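Side-chain contacts in beta-n-acetylhexosaminidase (Streptococcus pneumoniae, PDB 4AZI), which probably removes terminal, beta-linked N-acetylglucosamine from glycans, as the second of two tandem family 20 glycoside hydrolase modules of the exo-acting enzyme StrH: residues Thr23-Gln26 against Leu27-Ile30; Asp32-Glu36 against Leu37-Asp41; Asp168-Ala171 against Gly172-Ile176; Arg399-Gln402 against Ala403-Asp406. The protein carries 2 engineered substitutions. All coordinates share one frame; numbering follows the deposited sequence.

Contact 1 (Thr23-Gln26 against Leu27-Ile30); sequences TLNQ and LKRI
A capping box whose return bond comes from a glutamine side chain, that of Gln26, starts the helix on which Leu27 leans back against Thr23. Thr23 OG1 accepts Gln26 N at 3.0 Å, and in return Gln26 OE1 accepts Thr23 N at 2.9 Å. This return bond is nearly straight (165°) and lies in the amide's carbonyl plane, on a lone pair. Gln26 manages it because CG sits beside its own backbone N, chi1 -80°, which turns the long side chain back toward the start of the helix. Threonine suits the N-cap, since its short hydroxyl reaches an N-H of the first turn that has no preceding carbonyl to meet.

The first helical bonds follow at once. Leu27 N donates to Thr23 O and Lys28 N to Leu24 O, the latter at 2.9 Å. Beyond them the side chains lean back on the turn before. Leu27 CG rests 3.5 Å from Thr23 O, and Ile30 CG1 lies equally near Gln26 O. Lys28 runs its methylenes past two neighbours: its CG stands 4.2 Å from Leu24 CD1, and its CD passes Asn25 OD1 at 3.9 Å. The aliphatic part thus packs while the amine continues to a salt bridge with Glu99; Arg29 turns elsewhere, to Glu339.

The helix connects strand 10-16 to strand 41-45 in a beta-alpha-beta unit of the TIM barrel. Leu24 and Leu27 pack on Leu100 of helix 94-106, while Gln26 and Ile30 touch Tyr337 in a loop.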
ATOM      1  N   THR A  23       5.424  14.212  -5.989  1.00 13.98           N
ATOM      2  CA  THR A  23       6.105  15.155  -5.105  1.00 14.21           C
ATOM      3  C   THR A  23       5.496  15.049  -3.721  1.00 14.22           C
ATOM      4  O   THR A  23       4.336  14.645  -3.578  1.00 14.34           O
ATOM      5  CB  THR A  23       5.957  16.625  -5.570  1.00 14.34           C
ATOM      6  OG1 THR A  23       4.604  17.047  -5.374  1.00 14.24           O
ATOM      7  CG2 THR A  23       6.346  16.786  -7.031  1.00 14.55           C
ATOM      8  N   LEU A  24       6.266  15.426  -2.705  1.00 14.19           N
ATOM      9  CA  LEU A  24       5.752  15.473  -1.340  1.00 14.33           C
ATOM     10  C   LEU A  24       4.452  16.280  -1.235  1.00 14.38           C
ATOM     11  O   LEU A  24       3.519  15.850  -0.565  1.00 14.41           O
ATOM     12  CB  LEU A  24       6.822  15.980  -0.356  1.00 14.35           C
ATOM     13  CG  LEU A  24       6.420  16.319   1.086  1.00 14.73           C
ATOM     14  CD1 LEU A  24       5.912  15.102   1.853  1.00 14.67           C
ATOM     15  CD2 LEU A  24       7.591  16.973   1.809  1.00 14.87           C
ATOM     16  N   ASN A  25       4.380  17.434  -1.898  1.00 14.84           N
ATOM     17  CA  ASN A  25       3.146  18.221  -1.885  1.00 14.93           C
ATOM     18  C   ASN A  25       1.949  17.499  -2.504  1.00 14.46           C
ATOM     19  O   ASN A  25       0.824  17.653  -2.032  1.00 14.04           O
ATOM     20  CB  ASN A  25       3.345  19.596  -2.530  1.00 16.47           C
ATOM     21  CG  ASN A  25       4.060  20.571  -1.608  1.00 17.49           C
ATOM     22  OD1 ASN A  25       4.007  20.438  -0.385  1.00 18.94           O
ATOM     23  ND2 ASN A  25       4.743  21.552  -2.190  1.00 18.40           N
ATOM     24  N   GLN A  26       2.191  16.706  -3.548  1.00 13.94           N
ATOM     25  CA  GLN A  26       1.124  15.922  -4.156  1.00 13.81           C
ATOM     26  C   GLN A  26       0.581  14.899  -3.160  1.00 13.71           C
ATOM     27  O   GLN A  26      -0.628  14.709  -3.065  1.00 13.94           O
ATOM     28  CB  GLN A  26       1.593  15.243  -5.447  1.00 13.93           C
ATOM     29  CG  GLN A  26       1.615  16.172  -6.653  1.00 14.25           C
ATOM     30  CD  GLN A  26       2.280  15.551  -7.869  1.00 14.38           C
ATOM     31  OE1 GLN A  26       3.264  14.827  -7.751  1.00 14.62           O
ATOM     32  NE2 GLN A  26       1.747  15.846  -9.051  1.00 14.63           N
ATOM     33  N   LEU A  27       1.480  14.276  -2.400  1.00 13.47           N
ATOM     34  CA  LEU A  27       1.091  13.246  -1.438  1.00 13.97           C
ATOM     35  C   LEU A  27       0.391  13.840  -0.218  1.00 14.29           C
ATOM     36  O   LEU A  27      -0.584  13.269   0.274  1.00 14.29           O
ATOM     37  CB  LEU A  27       2.295  12.384  -1.059  1.00 13.42           C
ATOM     38  CG  LEU A  27       2.936  11.687  -2.272  1.00 13.12           C
ATOM     39  CD1 LEU A  27       4.328  11.156  -1.961  1.00 12.99           C
ATOM     40  CD2 LEU A  27       2.040  10.585  -2.824  1.00 13.29           C
ATOM     41  N   LYS A  28       0.860  15.004   0.230  1.00 15.02           N
ATOM     42  CA  LYS A  28       0.195  15.753   1.301  1.00 15.49           C
ATOM     43  C   LYS A  28      -1.253  16.069   0.923  1.00 16.06           C
ATOM     44  O   LYS A  28      -2.148  15.920   1.749  1.00 16.73           O
ATOM     45  CB  LYS A  28       0.952  17.047   1.631  1.00 15.57           C
ATOM     46  CG  LYS A  28       2.195  16.874   2.499  1.00 15.50           C
ATOM     47  CD  LYS A  28       2.927  18.204   2.673  1.00 15.61           C
ATOM     48  CE  LYS A  28       3.421  18.406   4.097  1.00 15.80           C
ATOM     49  NZ  LYS A  28       4.055  19.745   4.337  1.00 16.06           N
ATOM     50  N   ARG A  29      -1.480  16.501  -0.318  1.00 16.62           N
ATOM     51  CA  ARG A  29      -2.837  16.752  -0.826  1.00 16.85           C
ATOM     52  C   ARG A  29      -3.740  15.513  -0.816  1.00 16.14           C
ATOM     53  O   ARG A  29      -4.934  15.605  -0.513  1.00 16.07           O
ATOM     54  CB  ARG A  29      -2.786  17.325  -2.238  1.00 18.40           C
ATOM     55  CG  ARG A  29      -2.354  18.776  -2.302  1.00 20.32           C
ATOM     56  CD  ARG A  29      -3.184  19.508  -3.333  1.00 23.34           C
ATOM     57  NE  ARG A  29      -4.524  19.806  -2.813  1.00 25.91           N
ATOM     58  CZ  ARG A  29      -5.547  20.251  -3.540  1.00 26.76           C
ATOM     59  NH1 ARG A  29      -5.412  20.457  -4.844  1.00 27.75           N
ATOM     60  NH2 ARG A  29      -6.715  20.492  -2.958  1.00 27.28           N
ATOM     61  N   ILE A  30      -3.167  14.365  -1.174  1.00 15.47           N
ATOM     62  CA  ILE A  30      -3.853  13.073  -1.051  1.00 14.78           C
ATOM     63  C   ILE A  30      -4.236  12.784   0.411  1.00 14.55           C
ATOM     64  O   ILE A  30      -5.370  12.389   0.689  1.00 14.55           O
ATOM     65  CB  ILE A  30      -2.998  11.923  -1.647  1.00 14.45           C
ATOM     66  CG1 ILE A  30      -2.951  12.040  -3.178  1.00 14.40           C
ATOM     67  CG2 ILE A  30      -3.513  10.551  -1.197  1.00 14.20           C
ATOM     68  CD1 ILE A  30      -1.850  11.236  -3.841  1.00 14.35           C
TER

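Contact 2 (Asp32-Glu36 against Leu37-Asp41); sequences DKASE and LGYSD
Leu37 ends the helical run by folding back over Lys33. Its N donates to Lys33 O at 3.1 Å, and with CG beside its backbone N (chi1 -67°) the branch hangs over that same carbonyl, CG only 3.2 Å from Lys33 O. CD1 crosses the lysine's methylenes, 3.8 Å from Lys33 CG, while Glu36 CG runs alongside on its way to a salt bridge, OE2 to Lys33 NZ. An apolar branch suits this buried place, where it also touches Thr347 of helix 339-352.

Gly38 then leaves the helix with phi 92°, a conformation in which any CB would be pressed against the preceding carbonyl oxygen. Its N makes a weak hydrogen bond to Ala34 O. This is a glycine-terminated helix end with a six-to-one bond, Tyr39 N to Ala34 O at 3.0 Å. In the TIM barrel it turns helix 24-37 into strand 41-45.

Tyr39 sets its CB 3.7 Å from Ala34 CB, the small alanine methyl letting the two backbones come close, and presents its ring edge to Ala34 O. Its hydroxyl bonds Met346 O, and Phe357 meets the ring edge-to-face. A water sits near both Tyr39 O and Ser35 O. Ser40 turns away and gives its OG proton to Asp41 OD2 at 2.7 Å, an oxygen that also bonds Asn10 ND2, at the start of strand 10-16.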
ATOM      1  N   ASP A  32      -4.659  15.023   2.786  1.00 14.67           N
ATOM      2  CA  ASP A  32      -5.724  16.012   3.014  1.00 14.95           C
ATOM      3  C   ASP A  32      -7.086  15.524   2.552  1.00 14.71           C
ATOM      4  O   ASP A  32      -8.066  15.598   3.295  1.00 14.69           O
ATOM      5  CB  ASP A  32      -5.420  17.312   2.253  1.00 14.87           C
ATOM      6  CG  ASP A  32      -4.294  18.107   2.868  1.00 15.31           C
ATOM      7  OD1 ASP A  32      -3.866  17.778   3.992  0.50 15.08           O
ATOM      8  OD2 ASP A  32      -3.852  19.081   2.220  0.50 14.84           O
ATOM      9  N   LYS A  33      -7.140  15.055   1.306  1.00 14.82           N
ATOM     10  CA  LYS A  33      -8.371  14.543   0.725  1.00 14.84           C
ATOM     11  C   LYS A  33      -8.847  13.292   1.440  1.00 14.47           C
ATOM     12  O   LYS A  33     -10.044  13.118   1.624  1.00 14.43           O
ATOM     13  CB  LYS A  33      -8.204  14.262  -0.772  1.00 15.26           C
ATOM     14  CG  LYS A  33      -9.519  14.120  -1.520  1.00 15.79           C
ATOM     15  CD  LYS A  33     -10.307  15.423  -1.498  1.00 16.59           C
ATOM     16  CE  LYS A  33     -11.657  15.274  -2.172  1.00 17.09           C
ATOM     17  NZ  LYS A  33     -12.450  16.540  -2.086  1.00 17.48           N
ATOM     18  N   ALA A  34      -7.915  12.430   1.839  1.00 14.22           N
ATOM     19  CA  ALA A  34      -8.263  11.231   2.612  1.00 13.87           C
ATOM     20  C   ALA A  34      -8.833  11.602   3.979  1.00 13.66           C
ATOM     21  O   ALA A  34      -9.821  11.025   4.424  1.00 13.46           O
ATOM     22  CB  ALA A  34      -7.059  10.318   2.763  1.00 13.60           C
ATOM     23  N   SER A  35      -8.212  12.580   4.630  1.00 13.98           N
ATOM     24  CA  SER A  35      -8.662  13.054   5.937  1.00 14.29           C
ATOM     25  C   SER A  35     -10.065  13.666   5.898  1.00 14.23           C
ATOM     26  O   SER A  35     -10.849  13.481   6.830  1.00 14.42           O
ATOM     27  CB  SER A  35      -7.677  14.066   6.517  1.00 14.32           C
ATOM     28  OG  SER A  35      -8.147  14.526   7.770  1.00 15.31           O
ATOM     29  N   GLU A  36     -10.379  14.396   4.828  1.00 14.22           N
ATOM     30  CA  GLU A  36     -11.679  15.039   4.734  1.00 14.66           C
ATOM     31  C   GLU A  36     -12.779  14.022   4.442  1.00 13.92           C
ATOM     32  O   GLU A  36     -13.911  14.159   4.925  1.00 13.83           O
ATOM     33  CB  GLU A  36     -11.677  16.144   3.671  1.00 15.92           C
ATOM     34  CG  GLU A  36     -12.274  15.733   2.335  1.00 17.79           C
ATOM     35  CD  GLU A  36     -12.676  16.917   1.472  1.00 18.95           C
ATOM     36  OE1 GLU A  36     -11.800  17.754   1.170  1.00 20.10           O
ATOM     37  OE2 GLU A  36     -13.866  16.999   1.096  1.00 19.63           O
ATOM     38  N   LEU A  37     -12.435  13.005   3.655  1.00 12.85           N
ATOM     39  CA  LEU A  37     -13.401  12.015   3.195  1.00 12.48           C
ATOM     40  C   LEU A  37     -13.583  10.889   4.219  1.00 12.47           C
ATOM     41  O   LEU A  37     -14.505  10.083   4.100  1.00 12.70           O
ATOM     42  CB  LEU A  37     -12.991  11.460   1.820  1.00 12.29           C
ATOM     43  CG  LEU A  37     -13.040  12.442   0.633  1.00 12.08           C
ATOM     44  CD1 LEU A  37     -12.385  11.849  -0.607  1.00 12.27           C
ATOM     45  CD2 LEU A  37     -14.462  12.891   0.328  1.00 11.93           C
ATOM     46  N   GLY A  38     -12.710  10.853   5.223  1.00 12.25           N
ATOM     47  CA  GLY A  38     -12.849   9.909   6.337  1.00 12.31           C
ATOM     48  C   GLY A  38     -12.129   8.581   6.209  1.00 12.25           C
ATOM     49  O   GLY A  38     -12.465   7.612   6.913  1.00 12.37           O
ATOM     50  N   TYR A  39     -11.133   8.535   5.325  1.00 12.37           N
ATOM     51  CA  TYR A  39     -10.195   7.413   5.239  1.00 12.37           C
ATOM     52  C   TYR A  39      -9.348   7.334   6.504  1.00 12.53           C
ATOM     53  O   TYR A  39      -9.315   8.283   7.284  1.00 12.63           O
ATOM     54  CB  TYR A  39      -9.277   7.581   4.021  1.00 12.34           C
ATOM     55  CG  TYR A  39      -9.967   7.342   2.704  1.00 12.33           C
ATOM     56  CD1 TYR A  39     -10.751   8.340   2.103  1.00 12.11           C
ATOM     57  CD2 TYR A  39      -9.838   6.116   2.052  1.00 12.39           C
ATOM     58  CE1 TYR A  39     -11.400   8.115   0.899  1.00 12.01           C
ATOM     59  CE2 TYR A  39     -10.478   5.882   0.843  1.00 12.53           C
ATOM     60  CZ  TYR A  39     -11.255   6.886   0.269  1.00 12.43           C
ATOM     61  OH  TYR A  39     -11.889   6.635  -0.924  1.00 12.20           O
ATOM     62  N   SER A  40      -8.665   6.207   6.707  1.00 12.18           N
ATOM     63  CA  SER A  40      -7.797   6.060   7.865  1.00 12.15           C
ATOM     64  C   SER A  40      -6.309   5.972   7.508  1.00 11.82           C
ATOM     65  O   SER A  40      -5.455   6.223   8.360  1.00 11.58           O
ATOM     66  CB  SER A  40      -8.211   4.839   8.705  1.00 12.27           C
ATOM     67  OG  SER A  40      -8.137   3.656   7.931  1.00 12.01           O
ATOM     68  N   ASP A  41      -6.004   5.606   6.264  1.00 11.46           N
ATOM     69  CA  ASP A  41      -4.621   5.323   5.861  1.00 11.56           C
ATOM     70  C   ASP A  41      -4.325   5.698   4.413  1.00 11.31           C
ATOM     71  O   ASP A  41      -5.213   5.646   3.563  1.00 10.97           O
ATOM     72  CB  ASP A  41      -4.318   3.825   6.026  1.00 11.49           C
ATOM     73  CG  ASP A  41      -4.472   3.346   7.463  1.00 11.88           C
ATOM     74  OD1 ASP A  41      -3.497   3.436   8.243  1.00 12.30           O
ATOM     75  OD2 ASP A  41      -5.575   2.874   7.810  1.00 12.16           O
TER
HETATM   76  O   HOH W   1     -10.258  10.942   8.374  1.00 21.20           O

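Contact 3 (Asp168-Ala171 against Gly172-Ile176); sequences DFFA and GKTKI. With EDO (1,2-ethanediol), chain E.
Lys173 reaches back across the end of its helix and lays its whole chain over the residues before it. CB begins 3.4 Å from Phe170 O, and CG passes Phe169 O. CD then comes over one face of the Phe169 ring, 3.9 Å above its plane and shifted toward the rim, a CH-pi contact; lysine and ring cross at about a right angle. CE follows at 3.7 Å from Phe169 CE1. A bend at the last torsion, chi4 58°, brings NZ round onto Phe169 O at 2.6 Å, in the carbonyl plane. The same ammonium stands off-centre over the ring as a cation-pi partner and donates to O2 of an ethanediol at 2.8 Å, a molecule probably from the crystallisation liquor and also held by Gln94. Lysine suits the place because its methylenes pack on the ring while its charge grips a carbonyl at the helix's C-terminal end.

The turn joins helix 153-170 to strand 176-180, a strand of the TIM barrel that leads on to Asp182 and Glu183 of the inhibitor pocket. Gly172 permits the reversal with its positive phi, 78°. Phe170 O fastens the turn by accepting twice: Thr174 N arrives in the carbonyl plane, whereas Lys173 N, at 2.7 Å, comes from above it.

Phe169 and Phe170 are the buried half. Phe169 CD2 stands over the centre of the Phe170 ring, and Phe170 in turn packs on Val97 and Pro113. Thr174 completes this side, its OG1 3.6 Å from Phe170 CB and its CG2 near Phe170 CD1.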
ATOM      1  N   ASP A 168      13.923  -0.829   9.047  1.00 10.45           N
ATOM      2  CA  ASP A 168      14.555  -0.098  10.147  1.00 10.50           C
ATOM      3  C   ASP A 168      14.042   1.350  10.246  1.00 10.56           C
ATOM      4  O   ASP A 168      13.710   1.816  11.342  1.00 10.56           O
ATOM      5  CB  ASP A 168      16.102  -0.188  10.078  1.00 10.30           C
ATOM      6  CG  ASP A 168      16.627  -1.616  10.364  1.00 10.65           C
ATOM      7  OD1 ASP A 168      15.889  -2.400  10.971  1.00 10.23           O
ATOM      8  OD2 ASP A 168      17.773  -1.967   9.989  1.00 11.06           O
ATOM      9  N   PHE A 169      13.937   2.043   9.112  1.00 10.51           N
ATOM     10  CA  PHE A 169      13.405   3.420   9.113  1.00 10.61           C
ATOM     11  C   PHE A 169      11.918   3.496   9.512  1.00 10.63           C
ATOM     12  O   PHE A 169      11.535   4.364  10.296  1.00 10.49           O
ATOM     13  CB  PHE A 169      13.662   4.114   7.769  1.00 10.82           C
ATOM     14  CG  PHE A 169      12.865   5.377   7.571  1.00 10.89           C
ATOM     15  CD1 PHE A 169      13.319   6.593   8.082  1.00 10.92           C
ATOM     16  CD2 PHE A 169      11.656   5.352   6.873  1.00 10.91           C
ATOM     17  CE1 PHE A 169      12.584   7.756   7.902  1.00 10.80           C
ATOM     18  CE2 PHE A 169      10.911   6.516   6.691  1.00 10.83           C
ATOM     19  CZ  PHE A 169      11.374   7.714   7.216  1.00 10.87           C
ATOM     20  N   PHE A 170      11.096   2.584   8.991  1.00 10.48           N
ATOM     21  CA  PHE A 170       9.658   2.578   9.289  1.00 10.76           C
ATOM     22  C   PHE A 170       9.298   2.037  10.675  1.00 10.95           C
ATOM     23  O   PHE A 170       8.247   2.391  11.202  1.00 11.01           O
ATOM     24  CB  PHE A 170       8.855   1.839   8.199  1.00 10.66           C
ATOM     25  CG  PHE A 170       8.868   2.533   6.871  1.00 10.66           C
ATOM     26  CD1 PHE A 170       8.280   3.778   6.719  1.00 10.52           C
ATOM     27  CD2 PHE A 170       9.482   1.942   5.768  1.00 10.65           C
ATOM     28  CE1 PHE A 170       8.300   4.428   5.493  1.00 10.68           C
ATOM     29  CE2 PHE A 170       9.510   2.586   4.540  1.00 10.61           C
ATOM     30  CZ  PHE A 170       8.919   3.832   4.402  1.00 10.59           C
ATOM     31  N   ALA A 171      10.160   1.195  11.257  1.00 11.38           N
ATOM     32  CA  ALA A 171       9.947   0.680  12.610  1.00 11.70           C
ATOM     33  C   ALA A 171       9.629   1.813  13.572  1.00 11.84           C
ATOM     34  O   ALA A 171      10.421   2.742  13.736  1.00 12.01           O
ATOM     35  CB  ALA A 171      11.160  -0.112  13.095  1.00 11.70           C
ATOM     36  N   GLY A 172       8.451   1.749  14.179  1.00 12.08           N
ATOM     37  CA  GLY A 172       7.998   2.780  15.103  1.00 12.45           C
ATOM     38  C   GLY A 172       7.469   4.052  14.464  1.00 12.81           C
ATOM     39  O   GLY A 172       7.138   4.997  15.171  1.00 13.01           O
ATOM     40  N   LYS A 173       7.389   4.086  13.132  1.00 12.83           N
ATOM     41  CA  LYS A 173       6.789   5.215  12.412  1.00 12.52           C
ATOM     42  C   LYS A 173       5.455   4.809  11.771  1.00 12.52           C
ATOM     43  O   LYS A 173       4.553   5.632  11.597  1.00 12.96           O
ATOM     44  CB  LYS A 173       7.752   5.756  11.345  1.00 12.74           C
ATOM     45  CG  LYS A 173       9.068   6.318  11.895  1.00 12.83           C
ATOM     46  CD  LYS A 173       9.856   7.062  10.824  1.00 12.74           C
ATOM     47  CE  LYS A 173      11.210   7.545  11.340  1.00 12.98           C
ATOM     48  NZ  LYS A 173      12.074   6.438  11.853  1.00 12.46           N
ATOM     49  N   THR A 174       5.341   3.534  11.417  1.00 12.15           N
ATOM     50  CA  THR A 174       4.137   2.987  10.801  1.00 11.65           C
ATOM     51  C   THR A 174       3.790   1.678  11.521  1.00 11.71           C
ATOM     52  O   THR A 174       4.648   1.083  12.180  1.00 11.61           O
ATOM     53  CB  THR A 174       4.334   2.760   9.278  1.00 11.61           C
ATOM     54  OG1 THR A 174       5.363   1.791   9.051  1.00 11.22           O
ATOM     55  CG2 THR A 174       4.730   4.065   8.568  1.00 11.63           C
ATOM     56  N   LYS A 175       2.538   1.241  11.432  1.00 11.59           N
ATOM     57  CA  LYS A 175       2.161  -0.054  12.008  1.00 11.09           C
ATOM     58  C   LYS A 175       2.425  -1.170  11.016  1.00 10.71           C
ATOM     59  O   LYS A 175       2.820  -2.272  11.407  1.00 10.64           O
ATOM     60  CB  LYS A 175       0.680  -0.103  12.400  1.00 11.42           C
ATOM     61  CG  LYS A 175       0.199   0.955  13.384  1.00 12.11           C
ATOM     62  CD  LYS A 175      -1.278   0.703  13.703  1.00 12.32           C
ATOM     63  CE  LYS A 175      -1.763   1.554  14.864  1.00 12.69           C
ATOM     64  NZ  LYS A 175      -1.835   3.003  14.533  1.00 13.02           N
ATOM     65  N   ILE A 176       2.172  -0.897   9.735  1.00 10.48           N
ATOM     66  CA  ILE A 176       2.186  -1.955   8.714  1.00 10.28           C
ATOM     67  C   ILE A 176       3.328  -1.777   7.718  1.00 10.05           C
ATOM     68  O   ILE A 176       3.723  -0.663   7.424  1.00 10.16           O
ATOM     69  CB  ILE A 176       0.828  -2.065   7.975  1.00 10.12           C
ATOM     70  CG1 ILE A 176      -0.293  -2.413   8.962  1.00 10.07           C
ATOM     71  CG2 ILE A 176       0.882  -3.142   6.886  1.00 10.33           C
ATOM     72  CD1 ILE A 176      -1.700  -2.055   8.510  1.00  9.85           C
TER
HETATM   73  C1  EDO E2040      16.248   6.734  10.617  1.00 28.31           C
HETATM   74  O1  EDO E2040      17.464   7.258  10.078  1.00 28.32           O
HETATM   75  C2  EDO E2040      15.731   7.708  11.668  1.00 29.06           C
HETATM   76  O2  EDO E2040      14.348   7.975  11.406  1.00 28.34           O

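Contact 4 (Arg399-Gln402 against Ala403-Asp406); sequences RNKQ and AELD
The carboxylate of Asp406 has Gln402 O lying over one face, 3.0 Å from Asp406 CG, while the Gln402 amide comes to its OD1. NE2 donates there at 2.8 Å on the syn side, 30° out of the carboxylate plane, and the two flat groups are turned 50° against each other. Across the Glu404 carboxylate lies an aliphatic partner: Lys401 CD rests over its face, 3.5 Å from Glu404 CD.

These are the i to i+4 and i to i+3 pairs of a helix N-terminus, with Lys401 as N-cap of helix 402-414. The backbone ladder begins here, Leu405 N to Lys401 O at 3.1 Å and Asp406 N to Gln402 O. Glu404 suits the first turn, where the helix end would probably stabilise its charge; for Asp406, the NE2 bond from Gln402 may partly offset the nearby carbonyl oxygen. Gln402 suits its position because an amide can both donate and accept: with CG anti to N (chi1 -165°) and a bend at chi2, NE2 reaches Asp406 while OE1 takes Asn360 N.

Leu405 turns its buried side chain to Tyr361 and Leu397. The charged ends of Lys401 and Glu404 are not in contact, NZ and OE2 being 5.3 Å apart, so any attraction is probably modest. At the start of the helix a water donates to Asn400 O at 3.0 Å and accepts from Ala403 N.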
ATOM      1  N   ARG A 399     -19.451   9.645   8.205  1.00 15.22           N
ATOM      2  CA  ARG A 399     -19.746  10.546   7.080  1.00 15.64           C
ATOM      3  C   ARG A 399     -21.252  10.901   6.912  1.00 16.51           C
ATOM      4  O   ARG A 399     -21.599  11.892   6.267  1.00 16.38           O
ATOM      5  CB  ARG A 399     -19.142   9.970   5.790  1.00 15.53           C
ATOM      6  CG  ARG A 399     -18.953  10.977   4.668  1.00 15.24           C
ATOM      7  CD  ARG A 399     -18.103  10.431   3.526  1.00 14.53           C
ATOM      8  NE  ARG A 399     -18.297  11.223   2.309  1.00 14.16           N
ATOM      9  CZ  ARG A 399     -17.708  12.394   2.058  1.00 14.01           C
ATOM     10  NH1 ARG A 399     -16.864  12.929   2.931  1.00 13.65           N
ATOM     11  NH2 ARG A 399     -17.970  13.039   0.932  1.00 13.85           N
ATOM     12  N   ASN A 400     -22.138  10.118   7.516  1.00 17.43           N
ATOM     13  CA  ASN A 400     -23.566  10.455   7.530  1.00 18.66           C
ATOM     14  C   ASN A 400     -23.898  11.696   8.352  1.00 19.25           C
ATOM     15  O   ASN A 400     -24.960  12.292   8.171  1.00 19.29           O
ATOM     16  CB  ASN A 400     -24.392   9.281   8.050  1.00 19.42           C
ATOM     17  CG  ASN A 400     -24.504   8.162   7.042  1.00 20.06           C
ATOM     18  OD1 ASN A 400     -24.955   8.377   5.921  1.00 20.26           O
ATOM     19  ND2 ASN A 400     -24.087   6.957   7.435  1.00 20.10           N
ATOM     20  N   LYS A 401     -22.980  12.086   9.238  1.00 19.62           N
ATOM     21  CA  LYS A 401     -23.273  13.077  10.276  1.00 20.02           C
ATOM     22  C   LYS A 401     -22.419  14.351  10.222  1.00 20.05           C
ATOM     23  O   LYS A 401     -22.033  14.895  11.268  1.00 19.82           O
ATOM     24  CB  LYS A 401     -23.171  12.426  11.661  1.00 20.40           C
ATOM     25  CG  LYS A 401     -24.163  11.300  11.901  1.00 21.11           C
ATOM     26  CD  LYS A 401     -25.597  11.810  11.973  1.00 21.91           C
ATOM     27  CE  LYS A 401     -26.603  10.671  11.855  1.00 22.83           C
ATOM     28  NZ  LYS A 401     -26.624   9.821  13.076  1.00 23.13           N
ATOM     29  N   GLN A 402     -22.146  14.837   9.015  1.00 19.74           N
ATOM     30  CA  GLN A 402     -21.365  16.065   8.856  1.00 19.91           C
ATOM     31  C   GLN A 402     -22.099  17.283   9.415  1.00 19.95           C
ATOM     32  O   GLN A 402     -21.523  18.061  10.172  1.00 19.27           O
ATOM     33  CB  GLN A 402     -20.976  16.302   7.392  1.00 19.69           C
ATOM     34  CG  GLN A 402     -19.884  17.346   7.212  1.00 19.97           C
ATOM     35  CD  GLN A 402     -18.627  17.029   8.007  1.00 19.78           C
ATOM     36  OE1 GLN A 402     -18.151  15.893   8.017  1.00 20.19           O
ATOM     37  NE2 GLN A 402     -18.088  18.033   8.684  1.00 19.84           N
ATOM     38  N   ALA A 403     -23.365  17.438   9.033  1.00 20.23           N
ATOM     39  CA  ALA A 403     -24.198  18.536   9.518  1.00 20.14           C
ATOM     40  C   ALA A 403     -24.164  18.604  11.046  1.00 20.36           C
ATOM     41  O   ALA A 403     -23.979  19.679  11.627  1.00 20.33           O
ATOM     42  CB  ALA A 403     -25.624  18.382   9.011  1.00 20.28           C
ATOM     43  N   GLU A 404     -24.294  17.439  11.676  1.00 20.31           N
ATOM     44  CA  GLU A 404     -24.290  17.305  13.126  1.00 20.74           C
ATOM     45  C   GLU A 404     -22.955  17.745  13.732  1.00 20.34           C
ATOM     46  O   GLU A 404     -22.937  18.499  14.707  1.00 19.97           O
ATOM     47  CB  GLU A 404     -24.642  15.859  13.526  1.00 21.71           C
ATOM     48  CG  GLU A 404     -26.097  15.446  13.260  1.00 22.77           C
ATOM     49  CD  GLU A 404     -26.433  15.184  11.789  1.00 23.79           C
ATOM     50  OE1 GLU A 404     -25.578  15.381  10.896  1.00 23.34           O
ATOM     51  OE2 GLU A 404     -27.584  14.772  11.516  1.00 25.21           O
ATOM     52  N   LEU A 405     -21.845  17.297  13.140  1.00 19.78           N
ATOM     53  CA  LEU A 405     -20.510  17.752  13.549  1.00 19.72           C
ATOM     54  C   LEU A 405     -20.320  19.261  13.339  1.00 20.09           C
ATOM     55  O   LEU A 405     -19.762  19.945  14.199  1.00 20.09           O
ATOM     56  CB  LEU A 405     -19.406  16.982  12.813  1.00 19.27           C
ATOM     57  CG  LEU A 405     -17.947  17.345  13.123  1.00 19.22           C
ATOM     58  CD1 LEU A 405     -17.624  17.227  14.608  1.00 18.53           C
ATOM     59  CD2 LEU A 405     -17.003  16.479  12.305  1.00 18.98           C
ATOM     60  N   ASP A 406     -20.787  19.764  12.202  1.00 20.02           N
ATOM     61  CA  ASP A 406     -20.673  21.185  11.879  1.00 20.75           C
ATOM     62  C   ASP A 406     -21.337  22.080  12.924  1.00 20.87           C
ATOM     63  O   ASP A 406     -20.770  23.100  13.314  1.00 20.77           O
ATOM     64  CB  ASP A 406     -21.239  21.466  10.486  1.00 20.94           C
ATOM     65  CG  ASP A 406     -20.453  20.766   9.379  1.00 21.27           C
ATOM     66  OD1 ASP A 406     -19.280  20.393   9.591  1.00 20.48           O
ATOM     67  OD2 ASP A 406     -21.017  20.590   8.284  1.00 22.66           O
TER
HETATM   68  O   HOH W   2     -25.010  15.184   7.274  1.00 34.11           O

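Overall arrangement
Contacts 1 and 2 mark the two ends of helix 24-37, a capped start and a glycine-terminated finish with centres 13 Å apart. Contact 3 is a second helix-to-strand turn of the same barrel, and its nearest atoms come within about 6 Å of contact 2. Contact 4, at the start of helix 402-414, touches contact 2 alone, where Leu37 CD2 packs against Arg399 NH1 at 3.5 Å; its centre is about 33 Å from that of contact 3. None of the four supplies a residue of the inhibitor pocket. Arg19 of that pocket shortly precedes contact 1, and Asp182 and Glu183 follow contact 3, the side chain of whose Ala171 is about 13 Å from a bound bicine.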